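Local coordinates for protein pseudouridine synthase (Pyrococcus abyssi, PDB 2AUS) that probably isomerises uridine to pseudouridine in RNA, as the archaeal Cbf5 member of the TruB family of pseudouridine synthases, at residues Ala127-Phe132 and Tyr156-Leu161; Ser182-Ile187 and Ala195-Leu200. All blocks are in the same frame, centred on the assembly; numbering follows the deposited sequence.

Contact 1: Ala127-Phe132 and Tyr156-Leu161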
loop_
_atom_site.group_PDB
_atom_site.type_symbol
_atom_site.label_atom_id
_atom_site.label_comp_id
_atom_site.label_asym_id
_atom_site.label_seq_id
_atom_site.Cartn_x
_atom_site.Cartn_y
_atom_site.Cartn_z
ATOM N N ALA A 127 16.984 -35.044 2.258
ATOM C CA ALA A 127 16.661 -36.309 1.609
ATOM C C ALA A 127 15.241 -36.309 1.057
ATOM O O ALA A 127 15.007 -36.750 -0.069
ATOM C CB ALA A 127 16.840 -37.461 2.591
ATOM N N VAL A 128 14.298 -35.813 1.851
ATOM C CA VAL A 128 12.900 -35.766 1.446
ATOM C C VAL A 128 12.647 -34.797 0.297
ATOM O O VAL A 128 11.839 -35.072 -0.591
ATOM C CB VAL A 128 11.996 -35.370 2.623
ATOM C CG1 VAL A 128 10.568 -35.177 2.145
ATOM C CG2 VAL A 128 12.056 -36.446 3.690
ATOM N N MET A 129 13.330 -33.659 0.315
ATOM C CA MET A 129 13.148 -32.679 -0.743
ATOM C C MET A 129 13.897 -33.102 -1.991
ATOM O O MET A 129 13.803 -32.461 -3.037
ATOM C CB MET A 129 13.615 -31.301 -0.280
ATOM C CG MET A 129 12.661 -30.655 0.705
ATOM S SD MET A 129 13.192 -29.023 1.200
ATOM C CE MET A 129 12.868 -28.084 -0.310
ATOM N N LYS A 130 14.643 -34.193 -1.874
ATOM C CA LYS A 130 15.391 -34.713 -3.006
ATOM C C LYS A 130 14.473 -35.682 -3.746
ATOM O O LYS A 130 14.572 -35.848 -4.958
ATOM C CB LYS A 130 16.649 -35.440 -2.521
ATOM C CG LYS A 130 17.611 -35.837 -3.629
ATOM C CD LYS A 130 18.166 -34.609 -4.340
ATOM C CE LYS A 130 19.134 -34.989 -5.456
ATOM N NZ LYS A 130 19.641 -33.789 -6.184
ATOM N N GLU A 131 13.560 -36.300 -3.003
ATOM C CA GLU A 131 12.625 -37.258 -3.575
ATOM C C GLU A 131 11.426 -36.590 -4.246
ATOM O O GLU A 131 10.666 -37.249 -4.954
ATOM C CB GLU A 131 12.120 -38.215 -2.490
ATOM C CG GLU A 131 11.080 -37.598 -1.563
ATOM C CD GLU A 131 10.627 -38.536 -0.461
ATOM O OE1 GLU A 131 11.483 -38.979 0.337
ATOM O OE2 GLU A 131 9.413 -38.829 -0.396
ATOM N N PHE A 132 11.236 -35.293 -4.012
ATOM C CA PHE A 132 10.115 -34.592 -4.630
ATOM C C PHE A 132 10.431 -34.120 -6.037
ATOM O O PHE A 132 9.565 -33.584 -6.729
ATOM C CB PHE A 132 9.655 -33.412 -3.775
ATOM C CG PHE A 132 8.587 -33.776 -2.793
ATOM C CD1 PHE A 132 8.914 -34.346 -1.568
ATOM C CD2 PHE A 132 7.247 -33.605 -3.118
ATOM C CE1 PHE A 132 7.918 -34.743 -0.680
ATOM C CE2 PHE A 132 6.245 -34.000 -2.240
ATOM C CZ PHE A 132 6.580 -34.572 -1.016
ATOM N N TYR A 156 11.359 -30.247 -12.017
ATOM C CA TYR A 156 12.645 -30.507 -12.644
ATOM C C TYR A 156 13.814 -30.526 -11.674
ATOM O O TYR A 156 14.778 -31.265 -11.874
ATOM C CB TYR A 156 12.893 -29.472 -13.733
ATOM C CG TYR A 156 11.815 -29.475 -14.792
ATOM C CD1 TYR A 156 11.615 -30.591 -15.607
ATOM C CD2 TYR A 156 10.981 -28.370 -14.968
ATOM C CE1 TYR A 156 10.609 -30.604 -16.569
ATOM C CE2 TYR A 156 9.974 -28.373 -15.931
ATOM C CZ TYR A 156 9.794 -29.494 -16.725
ATOM O OH TYR A 156 8.793 -29.512 -17.670
ATOM N N TYR A 157 13.732 -29.712 -10.627
ATOM C CA TYR A 157 14.797 -29.650 -9.643
ATOM C C TYR A 157 14.416 -28.856 -8.407
ATOM O O TYR A 157 13.624 -27.918 -8.468
ATOM C CB TYR A 157 16.070 -29.054 -10.266
ATOM C CG TYR A 157 15.910 -27.655 -10.836
ATOM C CD1 TYR A 157 15.907 -26.527 -10.010
ATOM C CD2 TYR A 157 15.762 -27.460 -12.205
ATOM C CE1 TYR A 157 15.765 -25.239 -10.541
ATOM C CE2 TYR A 157 15.616 -26.185 -12.746
ATOM C CZ TYR A 157 15.620 -25.078 -11.912
ATOM O OH TYR A 157 15.489 -23.819 -12.468
ATOM N N ILE A 158 14.978 -29.271 -7.280
ATOM C CA ILE A 158 14.765 -28.613 -6.006
ATOM C C ILE A 158 16.150 -28.443 -5.416
ATOM O O ILE A 158 16.786 -29.415 -5.014
ATOM C CB ILE A 158 13.919 -29.464 -5.044
ATOM C CG1 ILE A 158 12.477 -29.535 -5.543
ATOM C CG2 ILE A 158 13.966 -28.866 -3.648
ATOM C CD1 ILE A 158 11.562 -30.349 -4.648
ATOM N N GLU A 159 16.622 -27.203 -5.392
ATOM C CA GLU A 159 17.934 -26.884 -4.861
ATOM C C GLU A 159 17.796 -26.131 -3.538
ATOM O O GLU A 159 17.348 -24.987 -3.504
ATOM C CB GLU A 159 18.695 -26.035 -5.875
ATOM C CG GLU A 159 19.871 -25.269 -5.298
ATOM C CD GLU A 159 20.405 -24.226 -6.265
ATOM O OE1 GLU A 159 19.598 -23.416 -6.777
ATOM O OE2 GLU A 159 21.633 -24.208 -6.502
ATOM N N ILE A 160 18.173 -26.785 -2.446
ATOM C CA ILE A 160 18.101 -26.159 -1.133
ATOM C C ILE A 160 19.240 -25.160 -0.991
ATOM O O ILE A 160 20.414 -25.520 -1.073
ATOM C CB ILE A 160 18.200 -27.207 -0.012
ATOM C CG1 ILE A 160 16.981 -28.128 -0.071
ATOM C CG2 ILE A 160 18.294 -26.515 1.344
ATOM C CD1 ILE A 160 16.978 -29.230 0.958
ATOM N N LEU A 161 18.881 -23.897 -0.803
ATOM C CA LEU A 161 19.866 -22.842 -0.651
ATOM C C LEU A 161 20.346 -22.802 0.791
ATOM O O LEU A 161 21.538 -22.940 1.061
ATOM C CB LEU A 161 19.263 -21.491 -1.044
ATOM C CG LEU A 161 18.811 -21.351 -2.507
ATOM C CD1 LEU A 161 18.215 -19.971 -2.725
ATOM C CD2 LEU A 161 19.995 -21.564 -3.446
#

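Contact 2: Ser182-Ile187 and Ala195-Leu200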
loop_
_atom_site.group_PDB
_atom_site.type_symbol
_atom_site.label_atom_id
_atom_site.label_comp_id
_atom_site.label_asym_id
_atom_site.label_seq_id
_atom_site.Cartn_x
_atom_site.Cartn_y
_atom_site.Cartn_z
ATOM N N SER A 182 1.173 -25.939 -2.908
ATOM C CA SER A 182 0.773 -27.339 -2.766
ATOM C C SER A 182 2.011 -28.219 -2.628
ATOM O O SER A 182 2.039 -29.154 -1.823
ATOM C CB SER A 182 -0.050 -27.781 -3.982
ATOM O OG SER A 182 -0.317 -29.173 -3.940
ATOM N N LEU A 183 3.032 -27.916 -3.424
ATOM C CA LEU A 183 4.284 -28.658 -3.377
ATOM C C LEU A 183 4.849 -28.588 -1.958
ATOM O O LEU A 183 5.287 -29.596 -1.396
ATOM C CB LEU A 183 5.300 -28.059 -4.349
ATOM C CG LEU A 183 6.718 -28.628 -4.232
ATOM C CD1 LEU A 183 6.729 -30.064 -4.732
ATOM C CD2 LEU A 183 7.692 -27.786 -5.036
ATOM N N ILE A 184 4.836 -27.393 -1.377
ATOM C CA ILE A 184 5.358 -27.220 -0.029
ATOM C C ILE A 184 4.489 -27.966 0.974
ATOM O O ILE A 184 5.000 -28.569 1.914
ATOM C CB ILE A 184 5.460 -25.717 0.350
ATOM C CG1 ILE A 184 6.626 -25.079 -0.423
ATOM C CG2 ILE A 184 5.654 -25.552 1.862
ATOM C CD1 ILE A 184 6.921 -23.640 -0.055
ATOM N N HIS A 185 3.178 -27.933 0.763
ATOM C CA HIS A 185 2.252 -28.625 1.651
ATOM C C HIS A 185 2.567 -30.126 1.654
ATOM O O HIS A 185 2.609 -30.757 2.707
ATOM C CB HIS A 185 0.813 -28.386 1.185
ATOM C CG HIS A 185 -0.223 -29.057 2.033
ATOM N ND1 HIS A 185 -0.481 -28.679 3.333
ATOM C CD2 HIS A 185 -1.074 -30.076 1.762
ATOM C CE1 HIS A 185 -1.446 -29.435 3.827
ATOM N NE2 HIS A 185 -1.823 -30.291 2.894
ATOM N N HIS A 186 2.808 -30.690 0.472
ATOM C CA HIS A 186 3.115 -32.112 0.361
ATOM C C HIS A 186 4.457 -32.462 0.986
ATOM O O HIS A 186 4.635 -33.564 1.503
ATOM C CB HIS A 186 3.088 -32.551 -1.106
ATOM C CG HIS A 186 1.711 -32.578 -1.694
ATOM N ND1 HIS A 186 1.415 -33.228 -2.874
ATOM C CD2 HIS A 186 0.546 -32.047 -1.254
ATOM C CE1 HIS A 186 0.125 -33.097 -3.132
ATOM N NE2 HIS A 186 -0.425 -32.386 -2.165
ATOM N N ILE A 187 5.403 -31.528 0.926
ATOM C CA ILE A 187 6.719 -31.745 1.510
ATOM C C ILE A 187 6.553 -31.758 3.023
ATOM O O ILE A 187 7.229 -32.509 3.728
ATOM C CB ILE A 187 7.713 -30.624 1.102
ATOM C CG1 ILE A 187 8.125 -30.805 -0.365
ATOM C CG2 ILE A 187 8.925 -30.634 2.021
ATOM C CD1 ILE A 187 8.973 -29.664 -0.922
ATOM N N ALA A 195 4.160 -28.136 6.724
ATOM C CA ALA A 195 4.919 -26.970 6.306
ATOM C C ALA A 195 4.031 -25.889 5.703
ATOM O O ALA A 195 2.957 -26.168 5.164
ATOM C CB ALA A 195 5.983 -27.381 5.313
ATOM N N HIS A 196 4.501 -24.652 5.802
ATOM C CA HIS A 196 3.783 -23.496 5.286
ATOM C C HIS A 196 4.713 -22.708 4.371
ATOM O O HIS A 196 5.902 -22.571 4.664
ATOM C CB HIS A 196 3.348 -22.607 6.456
ATOM C CG HIS A 196 2.673 -21.338 6.041
ATOM N ND1 HIS A 196 1.408 -21.312 5.492
ATOM C CD2 HIS A 196 3.079 -20.047 6.110
ATOM C CE1 HIS A 196 1.063 -20.059 5.244
ATOM N NE2 HIS A 196 2.059 -19.274 5.609
ATOM N N MET A 197 4.179 -22.204 3.261
ATOM C CA MET A 197 4.973 -21.394 2.340
ATOM C C MET A 197 4.946 -19.941 2.844
ATOM O O MET A 197 3.954 -19.233 2.663
ATOM C CB MET A 197 4.394 -21.470 0.923
ATOM C CG MET A 197 5.222 -20.736 -0.114
ATOM S SD MET A 197 4.585 -20.970 -1.789
ATOM C CE MET A 197 3.170 -19.836 -1.749
ATOM N N ALA A 198 6.035 -19.511 3.479
ATOM C CA ALA A 198 6.122 -18.162 4.038
ATOM C C ALA A 198 6.339 -17.067 3.008
ATOM O O ALA A 198 5.894 -15.937 3.191
ATOM C CB ALA A 198 7.227 -18.098 5.081
ATOM N N GLU A 199 7.031 -17.391 1.926
ATOM C CA GLU A 199 7.298 -16.393 0.903
ATOM C C GLU A 199 7.625 -17.080 -0.408
ATOM O O GLU A 199 8.218 -18.157 -0.423
ATOM C CB GLU A 199 8.472 -15.512 1.342
ATOM C CG GLU A 199 8.551 -14.184 0.616
ATOM C CD GLU A 199 9.756 -13.368 1.036
ATOM O OE1 GLU A 199 10.044 -13.312 2.253
ATOM O OE2 GLU A 199 10.413 -12.779 0.149
ATOM N N LEU A 200 7.254 -16.437 -1.508
ATOM C CA LEU A 200 7.484 -16.997 -2.831
ATOM C C LEU A 200 7.897 -15.909 -3.819
ATOM O O LEU A 200 7.317 -14.831 -3.835
ATOM C CB LEU A 200 6.200 -17.659 -3.332
ATOM C CG LEU A 200 6.278 -18.847 -4.297
ATOM C CD1 LEU A 200 5.213 -18.676 -5.358
ATOM C CD2 LEU A 200 7.660 -18.962 -4.919
#

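Contact 1: Ala127-Phe132 and Tyr156-Leu161
M129 of helix 122-131 reaches the strand and lays its thioether between I158 and I160, two residues of strand 152-164 whose side chains project on the same side of the strand. With CG anti to the carbonyl carbon (chi1 -74°) and the chain extended through chi2, M129 heads for the strand; the bend at chi3 (72°) then turns the methyl over I158. M129 CE lies 3.6 Å from I158 CG2, the two side chains crossing at about a right angle. The sulfur faces the other isoleucine, M129 SD standing 3.8 Å from I160 CD1, while M129 CB flanks the same methyl. I158 also packs against the helix backbone: its CD1 comes within 3.5 Å of M129 O and, a little farther along the chain, within 3.7 Å of F132 CB. That single methyl therefore fills the angle between the M129 carbonyl and the base of F132, whose ring leads away toward helix 180-191. No hydrogen bond spans the two segments, and the interface is apolar packing of a helix on one face of an antiparallel sheet, the six-stranded one in which 152-164 lies between 134-137 and 167-174. A classic beta bulge, Y156 and Y157 both facing G173, comes just before I158. An alanine in place of I158 would remove CG1, CG2 and CD1, and would probably leave the M129 methyl without its nearest support and open a gap beside F132 CB. F170 of the adjacent strand touches both M129 and I158, widening the apolar patch against the helix, and V168 meets M129 as well. On the opposite side of the strand, E159 forms a salt bridge with R171.

Contact 2: Ser182-Ile187 and Ala195-Leu200
Helix 182-187 and strand 195-200 run nearly antiparallel, their axes at 148° and 6.8 Å apart at closest approach, with the CA atoms of I184 and M197 6.3 Å from each other. I184 carries most of the packing by splitting its two branches along the strand. The longer one, extended at chi2 (-175°), drives CD1 against the stem of M197: I184 CD1 is 3.4 Å from M197 CG, tighter than usual carbon contact, and the two side chains cross at about a right angle. The shorter branch settles over the strand backbone, I184 CG2 lying 3.9 Å from H196 C. A195 completes the fit, its small methyl consistent with the close approach of helix and strand here; A195 CB sits 3.7 Å from I184 O. M197 sends CG anti to its own N (chi1 -176°), which sets CG against I184 CD1; the bent thioether then leads away from 182-187, and the side chain also touches I180 and R181. Beyond A195-M197 the strand carries a classic beta bulge, A198 and E199 both facing L113. Strand 195-205 pairs with 108-116, whose M114 touches I184, while F170 of strand 167-174 also reaches I184, so helix 180-191 lies across several strands of the sheet.

The two contacts lie on one antiparallel sheet, their centres about 13 Å apart, and follow each other along the chain: contact 1 closes before contact 2 opens. Contact 1 seats helix 122-131 on strand 152-164; contact 2 seats helix 180-191 on strand 195-205, with strands 167-174 and 108-116 between the two strands. The contacts also touch each other: F132, which follows helix 122-131, puts CZ 3.3 Å from H186 O, and M129 CG lies 4.0 Å from I187 CG2. F170, on one intervening strand, touches M129, I158 and I184. The two helices thus pack side by side on a shared sheet within the pseudouridine synthase fold.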